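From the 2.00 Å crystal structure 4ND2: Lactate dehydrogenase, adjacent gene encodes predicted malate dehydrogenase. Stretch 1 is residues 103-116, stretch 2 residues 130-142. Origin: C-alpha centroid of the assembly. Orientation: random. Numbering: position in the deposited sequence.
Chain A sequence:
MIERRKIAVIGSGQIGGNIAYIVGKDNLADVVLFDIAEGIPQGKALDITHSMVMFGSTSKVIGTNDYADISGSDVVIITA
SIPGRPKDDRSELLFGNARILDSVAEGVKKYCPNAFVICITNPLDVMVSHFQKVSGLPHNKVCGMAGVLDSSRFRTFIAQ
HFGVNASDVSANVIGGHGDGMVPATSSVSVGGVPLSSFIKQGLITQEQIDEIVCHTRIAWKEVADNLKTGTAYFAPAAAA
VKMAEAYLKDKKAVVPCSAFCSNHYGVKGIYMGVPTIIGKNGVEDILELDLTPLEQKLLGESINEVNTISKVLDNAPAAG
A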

# COMPACT_ATOMS: atom_id res chain seq x y z
N SER A 103 -18.05 23.64 23.01
CA SER A 103 -16.69 24.17 23.06
C SER A 103 -15.92 23.85 21.77
O SER A 103 -15.25 24.72 21.22
CB SER A 103 -15.94 23.61 24.28
OG SER A 103 -14.64 24.16 24.38
N VAL A 104 -16.03 22.61 21.29
CA VAL A 104 -15.36 22.21 20.05
C VAL A 104 -15.84 23.07 18.88
O VAL A 104 -15.05 23.47 18.03
CB VAL A 104 -15.57 20.72 19.73
CG1 VAL A 104 -14.92 20.35 18.40
CG2 VAL A 104 -14.99 19.84 20.83
N ALA A 105 -17.15 23.34 18.84
CA ALA A 105 -17.74 24.15 17.78
C ALA A 105 -17.16 25.56 17.73
O ALA A 105 -16.96 26.11 16.65
CB ALA A 105 -19.25 24.22 17.96
N GLU A 106 -16.87 26.14 18.90
CA GLU A 106 -16.26 27.46 18.96
C GLU A 106 -14.83 27.45 18.42
O GLU A 106 -14.42 28.38 17.74
CB GLU A 106 -16.28 28.01 20.40
CG GLU A 106 -17.68 28.30 20.94
CD GLU A 106 -18.47 29.27 20.07
OE1 GLU A 106 -17.87 30.21 19.50
OE2 GLU A 106 -19.71 29.10 19.97
N GLY A 107 -14.09 26.39 18.72
CA GLY A 107 -12.73 26.23 18.19
C GLY A 107 -12.71 26.11 16.67
O GLY A 107 -11.95 26.80 16.00
N VAL A 108 -13.57 25.23 16.14
CA VAL A 108 -13.65 25.00 14.70
C VAL A 108 -14.13 26.26 13.97
O VAL A 108 -13.56 26.64 12.94
CB VAL A 108 -14.59 23.81 14.37
CG1 VAL A 108 -14.85 23.72 12.87
CG2 VAL A 108 -14.00 22.51 14.89
N LYS A 109 -15.17 26.89 14.50
CA LYS A 109 -15.71 28.11 13.90
C LYS A 109 -14.66 29.22 13.80
O LYS A 109 -14.63 29.97 12.83
CB LYS A 109 -16.92 28.60 14.70
CG LYS A 109 -17.71 29.72 14.05
CD LYS A 109 -18.96 30.05 14.85
CE LYS A 109 -19.82 31.08 14.14
NZ LYS A 109 -21.12 31.27 14.85
N LYS A 110 -13.79 29.31 14.81
CA LYS A 110 -12.75 30.34 14.84
C LYS A 110 -11.56 30.03 13.93
O LYS A 110 -11.07 30.91 13.24
CB LYS A 110 -12.26 30.57 16.27
CG LYS A 110 -11.24 31.69 16.39
CD LYS A 110 -10.96 32.04 17.84
CE LYS A 110 -9.99 33.21 17.94
NZ LYS A 110 -9.65 33.52 19.36
N TYR A 111 -11.10 28.78 13.94
CA TYR A 111 -9.80 28.44 13.34
C TYR A 111 -9.85 27.66 12.02
O TYR A 111 -8.93 27.77 11.22
CB TYR A 111 -8.93 27.71 14.36
CG TYR A 111 -8.49 28.60 15.50
CD1 TYR A 111 -7.58 29.63 15.28
CD2 TYR A 111 -8.99 28.42 16.78
CE1 TYR A 111 -7.18 30.46 16.31
CE2 TYR A 111 -8.59 29.24 17.83
CZ TYR A 111 -7.68 30.26 17.58
OH TYR A 111 -7.28 31.08 18.61
N CYS A 112 -10.90 26.88 11.80
CA CYS A 112 -11.04 26.15 10.53
C CYS A 112 -12.51 25.96 10.13
O CYS A 112 -12.99 24.83 10.06
CB CYS A 112 -10.30 24.81 10.59
SG CYS A 112 -10.73 23.77 12.00
N PRO A 113 -13.22 27.06 9.85
CA PRO A 113 -14.64 26.99 9.52
C PRO A 113 -14.95 26.31 8.17
O PRO A 113 -16.10 25.94 7.94
CB PRO A 113 -15.08 28.46 9.49
CG PRO A 113 -13.84 29.22 9.21
CD PRO A 113 -12.73 28.46 9.87
N ASN A 114 -13.95 26.16 7.31
CA ASN A 114 -14.13 25.48 6.02
C ASN A 114 -13.77 23.99 6.06
O ASN A 114 -13.73 23.33 5.02
CB ASN A 114 -13.29 26.17 4.94
CG ASN A 114 -13.66 27.63 4.77
OD1 ASN A 114 -12.80 28.51 4.85
ND2 ASN A 114 -14.93 27.90 4.55
N ALA A 115 -13.52 23.46 7.25
CA ALA A 115 -13.14 22.06 7.41
C ALA A 115 -14.33 21.13 7.21
O ALA A 115 -15.48 21.50 7.47
CB ALA A 115 -12.54 21.83 8.79
N PHE A 116 -14.05 19.92 6.73
CA PHE A 116 -15.03 18.84 6.69
C PHE A 116 -15.02 18.18 8.06
O PHE A 116 -13.99 17.66 8.49
CB PHE A 116 -14.67 17.84 5.60
CG PHE A 116 -15.67 16.72 5.44
CD1 PHE A 116 -16.99 17.00 5.11
CD2 PHE A 116 -15.29 15.39 5.58
CE1 PHE A 116 -17.91 15.98 4.95
CE2 PHE A 116 -16.20 14.37 5.42
CZ PHE A 116 -17.52 14.66 5.10
N HIS A 130 -26.43 18.42 16.82
CA HIS A 130 -26.07 19.45 17.79
C HIS A 130 -24.87 20.27 17.32
O HIS A 130 -24.91 21.50 17.37
CB HIS A 130 -25.77 18.82 19.15
CG HIS A 130 -25.49 19.82 20.23
ND1 HIS A 130 -26.45 20.70 20.69
CD2 HIS A 130 -24.37 20.09 20.93
CE1 HIS A 130 -25.93 21.47 21.62
NE2 HIS A 130 -24.66 21.12 21.79
N PHE A 131 -23.82 19.60 16.85
CA PHE A 131 -22.62 20.30 16.38
C PHE A 131 -22.91 21.21 15.19
O PHE A 131 -22.40 22.33 15.14
CB PHE A 131 -21.50 19.33 16.00
CG PHE A 131 -20.24 20.03 15.60
CD1 PHE A 131 -19.29 20.39 16.56
CD2 PHE A 131 -20.01 20.39 14.28
CE1 PHE A 131 -18.14 21.05 16.19
CE2 PHE A 131 -18.86 21.06 13.91
CZ PHE A 131 -17.92 21.39 14.87
N GLN A 132 -23.70 20.73 14.24
CA GLN A 132 -24.04 21.53 13.07
C GLN A 132 -24.81 22.79 13.48
O GLN A 132 -24.53 23.88 12.98
CB GLN A 132 -24.86 20.71 12.06
CG GLN A 132 -25.04 21.38 10.70
CD GLN A 132 -26.13 22.44 10.69
OE1 GLN A 132 -27.14 22.31 11.38
NE2 GLN A 132 -25.93 23.49 9.90
N LYS A 133 -25.75 22.63 14.40
CA LYS A 133 -26.56 23.75 14.88
C LYS A 133 -25.71 24.82 15.56
O LYS A 133 -25.81 26.00 15.22
CB LYS A 133 -27.66 23.26 15.83
CG LYS A 133 -28.72 24.31 16.14
CD LYS A 133 -29.77 23.78 17.10
CE LYS A 133 -30.81 24.85 17.41
NZ LYS A 133 -31.80 24.40 18.43
N VAL A 134 -24.87 24.41 16.51
CA VAL A 134 -24.08 25.37 17.30
C VAL A 134 -22.88 25.94 16.53
O VAL A 134 -22.51 27.09 16.74
CB VAL A 134 -23.63 24.79 18.66
CG1 VAL A 134 -24.83 24.32 19.46
CG2 VAL A 134 -22.62 23.66 18.48
N SER A 135 -22.29 25.14 15.64
CA SER A 135 -21.15 25.60 14.84
C SER A 135 -21.58 26.52 13.69
O SER A 135 -20.86 27.46 13.34
CB SER A 135 -20.36 24.41 14.27
OG SER A 135 -21.08 23.76 13.24
N GLY A 136 -22.73 26.23 13.10
CA GLY A 136 -23.23 26.98 11.95
C GLY A 136 -22.58 26.59 10.64
O GLY A 136 -22.77 27.27 9.63
N LEU A 137 -21.81 25.51 10.64
CA LEU A 137 -21.17 25.02 9.41
C LEU A 137 -22.22 24.45 8.46
O LEU A 137 -23.26 23.97 8.92
CB LEU A 137 -20.10 23.96 9.71
CG LEU A 137 -18.67 24.47 9.88
CD1 LEU A 137 -18.58 25.56 10.94
CD2 LEU A 137 -17.74 23.32 10.21
N PRO A 138 -21.96 24.49 7.14
CA PRO A 138 -22.92 23.94 6.18
C PRO A 138 -23.25 22.48 6.47
O PRO A 138 -22.37 21.72 6.88
CB PRO A 138 -22.19 24.07 4.84
CG PRO A 138 -21.18 25.14 5.04
CD PRO A 138 -20.77 25.04 6.48
N HIS A 139 -24.51 22.10 6.27
CA HIS A 139 -24.97 20.73 6.52
C HIS A 139 -24.11 19.69 5.80
O HIS A 139 -23.77 18.66 6.37
CB HIS A 139 -26.44 20.56 6.11
CG HIS A 139 -27.41 21.26 7.01
ND1 HIS A 139 -27.87 22.54 6.76
CD2 HIS A 139 -28.00 20.87 8.16
CE1 HIS A 139 -28.71 22.89 7.71
NE2 HIS A 139 -28.81 21.90 8.58
N ASN A 140 -23.75 19.99 4.55
CA ASN A 140 -22.95 19.07 3.73
C ASN A 140 -21.50 18.90 4.20
O ASN A 140 -20.81 17.99 3.74
CB ASN A 140 -22.99 19.50 2.26
CG ASN A 140 -22.27 20.81 2.01
OD1 ASN A 140 -22.56 21.82 2.65
ND2 ASN A 140 -21.33 20.81 1.08
N LYS A 141 -21.04 19.78 5.09
CA LYS A 141 -19.68 19.73 5.61
C LYS A 141 -19.61 19.16 7.04
O LYS A 141 -18.53 19.13 7.64
CB LYS A 141 -19.05 21.12 5.58
CG LYS A 141 -18.89 21.71 4.19
CD LYS A 141 -17.85 20.97 3.34
CE LYS A 141 -16.42 21.24 3.80
NZ LYS A 141 -15.99 22.64 3.55
N VAL A 142 -20.74 18.71 7.57
CA VAL A 142 -20.80 18.10 8.89
C VAL A 142 -21.54 16.77 8.81
O VAL A 142 -22.68 16.71 8.35
CB VAL A 142 -21.51 19.00 9.92
CG1 VAL A 142 -21.54 18.33 11.29
CG2 VAL A 142 -20.83 20.36 10.00
O HOH W 1 -17.09 23.68 6.50

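Helices that pack obliquely often need one small residue at the crossing and some other means of holding the chains that run on beyond it. Residues 103-116 and 130-142 of this lactate dehydrogenase illustrate both. Helices 103-111 and 130-135 approach to 8.9 Å between axes, with 53° between their N-to-C directions, and their nearest CA atoms, those of Ala-105 and Ser-135, lie 4.7 Å apart. Past the helix ends the chains continue side by side, so that Phe-116 comes to rest by Lys-141. Together the two stretches bury 609 Å².

Apolar packing dominates the helical part. Ala-105 points toward the second helix, and its methyl group is short enough to admit close neighbours: CB lies 3.5 Å from Val-134 CG2 and 3.9 Å from Ser-135 CB. The Phe-131 ring, carried inward by a t rotamer, spans a full turn of the first helix. Its CE1 lies 3.5 Å from Ala-105 CA and 4.0 Å from Val-104 CG1, while Val-108 CG2 meets the ring edge, 4.1 Å from Phe-131 CZ. Val-108 also extends the hydrophobic layer past the second helix, with CG1 3.9 Å from Leu-137 CD2.

Hydrogen bonds within the second stretch shape this surface. The Ser-135 hydroxyl donates from OG to Phe-131 O (2.7 Å), satisfying a polar group beside an apolar contact, and accepts from Leu-137 N at 3.2 Å from OG. Between these two residues Gly-136 leaves helical geometry with positive phi, a conformation that favours glycine. Gln-132 NE2 adds a bond to Leu-137 O (2.9 Å), further tethering the segment that presents Leu-137 to the first stretch.

Polar bonding across the contact is concentrated at the far end. A type I turn from Cys-112 to Ala-115, with Ala-115 N bonded to Cys-112 O at 3.2 Å, brings Asn-114 O within reach of Lys-141, with Pro-113 O and Ala-115 O close enough to share a water with it. The lysine side chain, m at all four chi angles, folds compactly so that NZ donates to Asn-114 O at 2.8 Å, the one direct hydrogen bond between the stretches. The water supplements it, donating to Pro-113 O and Ala-115 O, each 2.9 Å from the water oxygen, and accepting a weak bond from Lys-141 NZ at 3.3 Å.

Van der Waals contacts with backbone complete the fit. Leu-137 CG sits 3.5 Å from Pro-113 O, Phe-116 CA lies 3.6 Å from Lys-141 O, and Asn-140 O approaches the Phe-116 ring edge, 3.7 Å from CE1.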